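Local coordinates for transcriptional activator PlcR protein (Bacillus thuringiensis, PDB 3U3W), which binds DNA as a quorum-sensing virulence regulator and activates transcription when it carries the signal peptide PapR, at residues M232-L246 with A259-M272. Residues are numbered along the deposited sequence; the frame is centred on the assembly and turned at random.
Sequences MALIGQLYYQRGECL and AYKKASFFFDILEM
Met232 meets Phe266, Ile269 and Leu270 at one end of an antiparallel helical hairpin, helices 235-248 and 253-269, in the tetratricopeptide-like C-terminal domain; the short segments cross at -158°, their axes 7.5 Å apart. Its sulfur lies at the edge of the Phe266 ring, a Met-aromatic contact, and Met232 also packs on Met232 of the second subunit. Ile235 lays CG2 squarely over the face of that ring, 3.4 Å from the Phe266 centroid; its CG1 stands anti to the backbone N (chi1 -166°), which turns CG2 to the ring. Phe266 also meets Phe265 of the second subunit edge-to-face, tying the hairpin to the dimer interface. At Gly236 the backbones come close, CA of Gly236 lying 4.3 Å from CA of Ala263, and CE1 of Phe267 runs up against the peptide bond between Gly236 and Gln237. Gln237 brings OE1 to the edge of Phe267, while its NE2 hydrogen-bonds to an acidic side chain of the bound peptide. Tyr239 is a knob among Ala259, Lys262, Ala263 and Phe266; Lys262 CD sits over one ring face, 3.8 Å from the Tyr239 centroid, and the ammonium reaches on to Asp258. Tyr240 receives the edge of Tyr260 on its face in an offset T-shaped pair, planes at 66°. Ala259 reciprocates as a knob among Tyr239, Arg242, Gly243 and Leu246. Gly243 puts CA over the Tyr260 ring. Beyond it Glu244, also salt-bridged to Arg247 and Lys282, accepts a hydrogen bond from the Tyr260 hydroxyl on the anti lone pair of OE2, with OH and OE2 2.7 Å apart.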
loop_
_atom_site.group_PDB
_atom_site.type_symbol
_atom_site.label_atom_id
_atom_site.label_comp_id
_atom_site.label_asym_id
_atom_site.label_seq_id
_atom_site.Cartn_x
_atom_site.Cartn_y
_atom_site.Cartn_z
ATOM N N MET A 232 -0.462 -10.761 3.678
ATOM C CA MET A 232 -0.833 -12.175 3.619
ATOM C C MET A 232 -0.574 -12.708 2.225
ATOM O O MET A 232 -0.853 -13.878 1.945
ATOM C CB MET A 232 -2.349 -12.339 3.840
ATOM C CG MET A 232 -2.832 -12.338 5.236
ATOM S SD MET A 232 -4.501 -12.994 5.374
ATOM C CE MET A 232 -5.480 -11.592 4.833
ATOM N N ALA A 233 -0.117 -11.843 1.328
ATOM C CA ALA A 233 -0.063 -12.201 -0.087
ATOM C C ALA A 233 0.721 -13.516 -0.362
ATOM O O ALA A 233 0.256 -14.401 -1.087
ATOM C CB ALA A 233 0.496 -11.022 -0.906
ATOM N N LEU A 234 1.897 -13.642 0.244
ATOM C CA LEU A 234 2.752 -14.795 0.021
ATOM C C LEU A 234 3.045 -15.579 1.296
ATOM O O LEU A 234 3.860 -16.500 1.282
ATOM C CB LEU A 234 4.066 -14.349 -0.632
ATOM C CG LEU A 234 3.913 -13.851 -2.070
ATOM C CD1 LEU A 234 5.255 -13.723 -2.700
ATOM C CD2 LEU A 234 3.043 -14.821 -2.877
ATOM N N ILE A 235 2.379 -15.230 2.393
ATOM C CA ILE A 235 2.751 -15.793 3.696
ATOM C C ILE A 235 2.467 -17.298 3.787
ATOM O O ILE A 235 3.223 -18.033 4.409
ATOM C CB ILE A 235 2.096 -15.027 4.897
ATOM C CG1 ILE A 235 2.766 -15.418 6.210
ATOM C CG2 ILE A 235 0.595 -15.304 4.982
ATOM C CD1 ILE A 235 3.770 -14.440 6.684
ATOM N N GLY A 236 1.378 -17.756 3.178
ATOM C CA GLY A 236 1.111 -19.188 3.108
ATOM C C GLY A 236 2.230 -19.929 2.370
ATOM O O GLY A 236 2.800 -20.894 2.884
ATOM N N GLN A 237 2.559 -19.451 1.173
ATOM C CA GLN A 237 3.617 -20.047 0.359
ATOM C C GLN A 237 4.930 -20.092 1.121
ATOM O O GLN A 237 5.654 -21.068 1.029
ATOM C CB GLN A 237 3.794 -19.288 -0.964
ATOM C CG GLN A 237 2.540 -19.289 -1.839
ATOM C CD GLN A 237 1.581 -18.140 -1.481
ATOM O OE1 GLN A 237 1.252 -17.935 -0.313
ATOM N NE2 GLN A 237 1.147 -17.386 -2.492
ATOM N N LEU A 238 5.211 -19.032 1.882
ATOM C CA LEU A 238 6.447 -18.903 2.655
ATOM C C LEU A 238 6.549 -19.951 3.760
ATOM O O LEU A 238 7.564 -20.619 3.875
ATOM C CB LEU A 238 6.575 -17.488 3.233
ATOM C CG LEU A 238 6.964 -16.459 2.154
ATOM C CD1 LEU A 238 6.795 -15.013 2.620
ATOM C CD2 LEU A 238 8.392 -16.721 1.654
ATOM N N TYR A 239 5.496 -20.106 4.557
ATOM C CA TYR A 239 5.452 -21.181 5.535
ATOM C C TYR A 239 5.624 -22.551 4.917
ATOM O O TYR A 239 6.250 -23.412 5.514
ATOM C CB TYR A 239 4.156 -21.155 6.343
ATOM C CG TYR A 239 4.190 -20.097 7.399
ATOM C CD1 TYR A 239 5.154 -20.119 8.397
ATOM C CD2 TYR A 239 3.286 -19.052 7.379
ATOM C CE1 TYR A 239 5.206 -19.132 9.361
ATOM C CE2 TYR A 239 3.327 -18.065 8.329
ATOM C CZ TYR A 239 4.288 -18.110 9.320
ATOM O OH TYR A 239 4.309 -17.112 10.265
ATOM N N TYR A 240 5.045 -22.751 3.738
ATOM C CA TYR A 240 5.174 -24.015 3.042
ATOM C C TYR A 240 6.659 -24.200 2.686
ATOM O O TYR A 240 7.280 -25.211 3.036
ATOM C CB TYR A 240 4.273 -24.040 1.790
ATOM C CG TYR A 240 4.439 -25.293 0.955
ATOM C CD1 TYR A 240 3.676 -26.431 1.211
ATOM C CD2 TYR A 240 5.379 -25.350 -0.079
ATOM C CE1 TYR A 240 3.843 -27.591 0.459
ATOM C CE2 TYR A 240 5.541 -26.505 -0.841
ATOM C CZ TYR A 240 4.778 -27.615 -0.566
ATOM O OH TYR A 240 4.946 -28.749 -1.310
ATOM N N GLN A 241 7.225 -23.206 2.014
ATOM C CA GLN A 241 8.637 -23.230 1.681
ATOM C C GLN A 241 9.539 -23.461 2.896
ATOM O O GLN A 241 10.561 -24.140 2.799
ATOM C CB GLN A 241 9.051 -21.941 0.988
ATOM C CG GLN A 241 10.407 -22.063 0.364
ATOM C CD GLN A 241 10.436 -23.222 -0.594
ATOM O OE1 GLN A 241 9.584 -23.327 -1.480
ATOM N NE2 GLN A 241 11.385 -24.126 -0.403
ATOM N N ARG A 242 9.168 -22.891 4.036
ATOM C CA ARG A 242 9.982 -23.021 5.229
ATOM C C ARG A 242 9.864 -24.442 5.767
ATOM O O ARG A 242 10.848 -25.025 6.212
ATOM C CB ARG A 242 9.637 -21.953 6.272
ATOM C CG ARG A 242 9.008 -22.448 7.556
ATOM C CD ARG A 242 9.817 -22.095 8.810
ATOM N NE ARG A 242 9.881 -20.668 9.134
ATOM C CZ ARG A 242 9.140 -20.063 10.067
ATOM N NH1 ARG A 242 8.259 -20.772 10.758
ATOM N NH2 ARG A 242 9.273 -18.746 10.310
ATOM N N GLY A 243 8.671 -25.017 5.686
ATOM C CA GLY A 243 8.509 -26.434 5.962
ATOM C C GLY A 243 9.394 -27.309 5.066
ATOM O O GLY A 243 10.021 -28.256 5.542
ATOM N N GLU A 244 9.435 -27.001 3.770
ATOM C CA GLU A 244 10.314 -27.703 2.836
ATOM C C GLU A 244 11.774 -27.629 3.298
ATOM O O GLU A 244 12.474 -28.635 3.328
ATOM C CB GLU A 244 10.211 -27.116 1.426
ATOM C CG GLU A 244 8.854 -27.250 0.758
ATOM C CD GLU A 244 8.635 -28.625 0.170
ATOM O OE1 GLU A 244 9.004 -28.833 -1.011
ATOM O OE2 GLU A 244 8.105 -29.499 0.891
ATOM N N CYS A 245 12.236 -26.431 3.643
ATOM C CA CYS A 245 13.626 -26.244 4.055
ATOM C C CYS A 245 13.918 -26.990 5.354
ATOM O O CYS A 245 14.937 -27.656 5.482
ATOM C CB CYS A 245 13.949 -24.759 4.223
ATOM S SG CYS A 245 14.031 -23.864 2.700
ATOM N N LEU A 246 12.999 -26.869 6.301
ATOM C CA LEU A 246 13.107 -27.522 7.590
ATOM C C LEU A 246 13.241 -29.032 7.443
ATOM O O LEU A 246 13.958 -29.669 8.214
ATOM C CB LEU A 246 11.899 -27.176 8.468
ATOM C CG LEU A 246 11.774 -25.720 8.962
ATOM C CD1 LEU A 246 10.671 -25.589 10.007
ATOM C CD2 LEU A 246 13.084 -25.201 9.527
ATOM N N ALA A 259 5.227 -25.523 10.432
ATOM C CA ALA A 259 5.296 -24.683 9.251
ATOM C C ALA A 259 4.194 -25.049 8.277
ATOM O O ALA A 259 3.498 -24.168 7.771
ATOM C CB ALA A 259 6.657 -24.768 8.591
ATOM N N TYR A 260 4.017 -26.345 8.030
ATOM C CA TYR A 260 3.000 -26.806 7.078
ATOM C C TYR A 260 1.567 -26.499 7.542
ATOM O O TYR A 260 0.694 -26.206 6.722
ATOM C CB TYR A 260 3.161 -28.299 6.780
ATOM C CG TYR A 260 4.349 -28.664 5.911
ATOM C CD1 TYR A 260 4.523 -28.089 4.651
ATOM C CD2 TYR A 260 5.286 -29.603 6.336
ATOM C CE1 TYR A 260 5.607 -28.425 3.846
ATOM C CE2 TYR A 260 6.373 -29.951 5.535
ATOM C CZ TYR A 260 6.524 -29.361 4.291
ATOM O OH TYR A 260 7.597 -29.698 3.499
ATOM N N LYS A 261 1.333 -26.563 8.854
ATOM C CA LYS A 261 0.030 -26.217 9.419
ATOM C C LYS A 261 -0.286 -24.745 9.190
ATOM O O LYS A 261 -1.394 -24.385 8.785
ATOM C CB LYS A 261 -0.031 -26.544 10.912
ATOM C CG LYS A 261 -0.212 -28.029 11.207
ATOM C CD LYS A 261 0.066 -28.345 12.677
ATOM C CE LYS A 261 -1.037 -27.827 13.598
ATOM N NZ LYS A 261 -1.180 -26.337 13.592
ATOM N N LYS A 262 0.699 -23.895 9.438
ATOM C CA LYS A 262 0.532 -22.478 9.175
ATOM C C LYS A 262 0.207 -22.220 7.699
ATOM O O LYS A 262 -0.618 -21.360 7.388
ATOM C CB LYS A 262 1.762 -21.693 9.630
ATOM C CG LYS A 262 1.905 -21.594 11.150
ATOM C CD LYS A 262 3.201 -20.863 11.505
ATOM C CE LYS A 262 3.220 -20.355 12.942
ATOM N NZ LYS A 262 3.113 -21.439 13.954
ATOM N N ALA A 263 0.833 -22.972 6.792
ATOM C CA ALA A 263 0.554 -22.814 5.366
ATOM C C ALA A 263 -0.864 -23.234 5.041
ATOM O O ALA A 263 -1.574 -22.530 4.336
ATOM C CB ALA A 263 1.548 -23.608 4.516
ATOM N N SER A 264 -1.256 -24.396 5.558
ATOM C CA SER A 264 -2.609 -24.934 5.387
ATOM C C SER A 264 -3.682 -23.973 5.923
ATOM O O SER A 264 -4.736 -23.796 5.309
ATOM C CB SER A 264 -2.727 -26.304 6.071
ATOM O OG SER A 264 -3.999 -26.899 5.849
ATOM N N PHE A 265 -3.402 -23.343 7.060
ATOM C CA PHE A 265 -4.259 -22.281 7.548
ATOM C C PHE A 265 -4.491 -21.195 6.491
ATOM O O PHE A 265 -5.636 -20.888 6.167
ATOM C CB PHE A 265 -3.706 -21.656 8.831
ATOM C CG PHE A 265 -4.658 -20.671 9.480
ATOM C CD1 PHE A 265 -4.715 -19.348 9.045
ATOM C CD2 PHE A 265 -5.505 -21.070 10.507
ATOM C CE1 PHE A 265 -5.595 -18.442 9.624
ATOM C CE2 PHE A 265 -6.376 -20.164 11.097
ATOM C CZ PHE A 265 -6.420 -18.846 10.652
ATOM N N PHE A 266 -3.422 -20.604 5.963
ATOM C CA PHE A 266 -3.577 -19.512 5.001
ATOM C C PHE A 266 -4.204 -19.945 3.696
ATOM O O PHE A 266 -5.040 -19.226 3.149
ATOM C CB PHE A 266 -2.258 -18.786 4.741
ATOM C CG PHE A 266 -1.841 -17.919 5.875
ATOM C CD1 PHE A 266 -2.503 -16.719 6.127
ATOM C CD2 PHE A 266 -0.819 -18.306 6.719
ATOM C CE1 PHE A 266 -2.139 -15.917 7.207
ATOM C CE2 PHE A 266 -0.444 -17.506 7.795
ATOM C CZ PHE A 266 -1.114 -16.314 8.041
ATOM N N PHE A 267 -3.820 -21.120 3.201
ATOM C CA PHE A 267 -4.433 -21.628 1.973
ATOM C C PHE A 267 -5.949 -21.770 2.129
ATOM O O PHE A 267 -6.703 -21.468 1.207
ATOM C CB PHE A 267 -3.783 -22.939 1.502
ATOM C CG PHE A 267 -2.337 -22.788 1.110
ATOM C CD1 PHE A 267 -1.795 -21.529 0.885
ATOM C CD2 PHE A 267 -1.515 -23.894 0.981
ATOM C CE1 PHE A 267 -0.463 -21.378 0.534
ATOM C CE2 PHE A 267 -0.176 -23.754 0.637
ATOM C CZ PHE A 267 0.348 -22.495 0.415
ATOM N N ASP A 268 -6.381 -22.235 3.298
ATOM C CA ASP A 268 -7.802 -22.372 3.587
ATOM C C ASP A 268 -8.498 -21.022 3.523
ATOM O O ASP A 268 -9.283 -20.756 2.613
ATOM C CB ASP A 268 -8.022 -23.005 4.963
ATOM C CG ASP A 268 -9.492 -23.018 5.372
ATOM O OD1 ASP A 268 -10.292 -23.670 4.666
ATOM O OD2 ASP A 268 -9.843 -22.381 6.396
ATOM N N ILE A 269 -8.196 -20.161 4.487
ATOM C CA ILE A 269 -8.888 -18.875 4.587
ATOM C C ILE A 269 -8.749 -17.980 3.356
ATOM O O ILE A 269 -9.646 -17.190 3.073
ATOM C CB ILE A 269 -8.514 -18.062 5.854
ATOM C CG1 ILE A 269 -7.144 -17.419 5.701
ATOM C CG2 ILE A 269 -8.591 -18.919 7.104
ATOM C CD1 ILE A 269 -7.061 -16.052 6.321
ATOM N N LEU A 270 -7.641 -18.084 2.625
ATOM C CA LEU A 270 -7.505 -17.294 1.398
ATOM C C LEU A 270 -8.090 -18.018 0.179
ATOM O O LEU A 270 -8.047 -17.508 -0.943
ATOM C CB LEU A 270 -6.060 -16.861 1.160
ATOM C CG LEU A 270 -5.554 -15.796 2.138
ATOM C CD1 LEU A 270 -4.083 -15.429 1.875
ATOM C CD2 LEU A 270 -6.451 -14.558 2.076
ATOM N N GLU A 271 -8.642 -19.205 0.425
ATOM C CA GLU A 271 -9.265 -20.023 -0.617
ATOM C C GLU A 271 -8.319 -20.350 -1.776
ATOM O O GLU A 271 -8.728 -20.325 -2.936
ATOM C CB GLU A 271 -10.542 -19.352 -1.140
ATOM C CG GLU A 271 -11.691 -19.355 -0.137
ATOM C CD GLU A 271 -12.848 -18.458 -0.558
ATOM O OE1 GLU A 271 -12.883 -17.292 -0.109
ATOM O OE2 GLU A 271 -13.718 -18.918 -1.332
ATOM N N MET A 272 -7.059 -20.651 -1.458
ATOM C CA MET A 272 -6.059 -20.974 -2.480
ATOM C C MET A 272 -6.118 -22.466 -2.835
ATOM O O MET A 272 -5.263 -23.252 -2.417
ATOM C CB MET A 272 -4.660 -20.578 -1.998
ATOM C CG MET A 272 -4.470 -19.080 -1.790
ATOM S SD MET A 272 -3.006 -18.632 -0.809
ATOM C CE MET A 272 -2.953 -16.872 -1.106
#